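Local atomic coordinates of amine oxidase (Emericella nidulans, PDB entry 3PGB), a protein that probably oxidises primary amines to aldehydes, as a copper amine oxidase that carries one topaquinone cofactor per subunit. Residues 109-114 against 355-360. Numbering follows the deposited sequence.
Sequences LHRPNK and YIAFNR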
# COMPACT_ATOMS: atom_id res chain seq x y z
N LEU A 109 -33.20 -1.42 -13.07
CA LEU A 109 -33.93 -1.41 -11.82
C LEU A 109 -33.68 -0.09 -11.14
O LEU A 109 -32.53 0.34 -10.99
CB LEU A 109 -33.47 -2.54 -10.89
CG LEU A 109 -34.14 -2.61 -9.51
CD1 LEU A 109 -35.60 -3.01 -9.65
CD2 LEU A 109 -33.41 -3.56 -8.57
N HIS A 110 -34.75 0.57 -10.73
CA HIS A 110 -34.62 1.70 -9.83
C HIS A 110 -34.35 1.10 -8.47
O HIS A 110 -35.15 0.31 -7.98
CB HIS A 110 -35.90 2.53 -9.80
CG HIS A 110 -35.87 3.63 -8.79
ND1 HIS A 110 -35.20 4.82 -8.99
CD2 HIS A 110 -36.42 3.72 -7.55
CE1 HIS A 110 -35.34 5.59 -7.94
NE2 HIS A 110 -36.08 4.95 -7.05
N ARG A 111 -33.22 1.45 -7.86
CA ARG A 111 -32.88 0.92 -6.54
C ARG A 111 -33.81 1.51 -5.49
O ARG A 111 -34.06 2.72 -5.49
CB ARG A 111 -31.43 1.21 -6.18
CG ARG A 111 -30.48 0.18 -6.74
CD ARG A 111 -29.04 0.65 -6.65
NE ARG A 111 -28.16 -0.19 -7.47
CZ ARG A 111 -26.89 0.08 -7.74
NH1 ARG A 111 -26.31 1.17 -7.25
NH2 ARG A 111 -26.19 -0.75 -8.50
N PRO A 112 -34.33 0.66 -4.60
CA PRO A 112 -35.27 1.15 -3.61
C PRO A 112 -34.59 2.03 -2.57
O PRO A 112 -33.39 1.90 -2.33
CB PRO A 112 -35.81 -0.14 -2.96
CG PRO A 112 -34.76 -1.13 -3.17
CD PRO A 112 -34.09 -0.79 -4.46
N ASN A 113 -35.36 2.94 -2.00
CA ASN A 113 -34.88 3.81 -0.95
C ASN A 113 -34.43 3.00 0.26
O ASN A 113 -34.99 1.93 0.54
CB ASN A 113 -35.98 4.80 -0.55
CG ASN A 113 -36.32 5.80 -1.65
OD1 ASN A 113 -35.49 6.09 -2.52
ND2 ASN A 113 -37.54 6.32 -1.63
N LYS A 114 -33.42 3.49 0.96
CA LYS A 114 -32.92 2.82 2.17
C LYS A 114 -34.02 2.66 3.21
O LYS A 114 -34.08 1.65 3.92
CB LYS A 114 -31.74 3.60 2.75
CG LYS A 114 -31.03 2.93 3.92
CD LYS A 114 -29.91 3.81 4.45
CE LYS A 114 -29.30 3.25 5.72
NZ LYS A 114 -28.00 3.91 6.04
N TYR A 355 -24.44 -8.57 -0.34
CA TYR A 355 -25.14 -8.73 -1.62
C TYR A 355 -24.38 -8.00 -2.71
O TYR A 355 -23.81 -6.94 -2.49
CB TYR A 355 -26.56 -8.16 -1.54
CG TYR A 355 -27.52 -8.94 -0.67
CD1 TYR A 355 -27.47 -8.83 0.71
CD2 TYR A 355 -28.49 -9.76 -1.22
CE1 TYR A 355 -28.36 -9.52 1.53
CE2 TYR A 355 -29.38 -10.47 -0.42
CZ TYR A 355 -29.32 -10.34 0.96
OH TYR A 355 -30.20 -11.04 1.76
N ILE A 356 -24.40 -8.58 -3.91
CA ILE A 356 -23.80 -7.98 -5.09
C ILE A 356 -24.87 -7.25 -5.89
O ILE A 356 -25.98 -7.76 -6.08
CB ILE A 356 -23.14 -9.07 -5.97
CG1 ILE A 356 -21.94 -9.69 -5.24
CG2 ILE A 356 -22.70 -8.52 -7.33
CD1 ILE A 356 -21.39 -10.93 -5.94
N ALA A 357 -24.55 -6.04 -6.33
CA ALA A 357 -25.41 -5.27 -7.23
C ALA A 357 -24.58 -4.80 -8.41
O ALA A 357 -23.36 -4.74 -8.32
CB ALA A 357 -26.03 -4.10 -6.50
N PHE A 358 -25.25 -4.46 -9.51
CA PHE A 358 -24.54 -4.09 -10.73
C PHE A 358 -25.40 -3.23 -11.65
O PHE A 358 -26.50 -3.62 -12.01
CB PHE A 358 -24.10 -5.35 -11.47
CG PHE A 358 -23.05 -5.11 -12.51
CD1 PHE A 358 -23.39 -4.86 -13.82
CD2 PHE A 358 -21.71 -5.15 -12.17
CE1 PHE A 358 -22.42 -4.64 -14.79
CE2 PHE A 358 -20.73 -4.94 -13.12
CZ PHE A 358 -21.08 -4.69 -14.43
N ASN A 359 -24.89 -2.06 -12.04
CA ASN A 359 -25.59 -1.21 -13.01
C ASN A 359 -24.70 -0.75 -14.16
O ASN A 359 -23.50 -1.01 -14.17
CB ASN A 359 -26.28 -0.02 -12.31
CG ASN A 359 -25.32 0.91 -11.62
OD1 ASN A 359 -24.15 1.03 -11.99
ND2 ASN A 359 -25.82 1.61 -10.61
N ARG A 360 -25.33 -0.10 -15.13
CA ARG A 360 -24.65 0.45 -16.31
C ARG A 360 -23.68 1.58 -15.95
O ARG A 360 -22.58 1.64 -16.49
CB ARG A 360 -25.71 0.90 -17.35
CG ARG A 360 -25.53 2.27 -18.05
CD ARG A 360 -24.46 2.24 -19.10
NE ARG A 360 -24.59 3.27 -20.14
CZ ARG A 360 -24.27 4.56 -20.01
NH1 ARG A 360 -23.84 5.06 -18.86
NH2 ARG A 360 -24.40 5.37 -21.05
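Asn359 OD1 accepts a hydrogen bond from the backbone N of Thr362, a bond that probably fixes the rotation of the amide, with ND2 on the side of Arg111. The amide lies nearly parallel to the guanidinium, with Asn359 ND2 over one of its faces, 3.2 Å from Arg111 NH2. The two planes are only 16° apart. Both nitrogens are donors, so the contact is one of nearly parallel flat groups and not a hydrogen bond. Asn359 reaches this place with CG between its backbone N and carbonyl carbon (chi1 63°). Arg111 comes across it at about a right angle, extended from CG to NE. Nearby, NH2 of Arg111 touches the methyl CB of Ala357 at 3.9 Å, while the backbone N of Phe358 lies near the guanidinium plane, at its edge. The contact brings the loop after strand 102-110, part of a five-stranded antiparallel sheet, against strand 352-359 of the copper amine oxidase catalytic domain, whose partner strand 363-371 follows through a tight turn and offers Phe367 to both Arg111 and Ala357. Further along the chain, Lys114 begins helix 114-122 and forms salt bridges with Asp541, Asp543 and Asp687, residues of a calcium site.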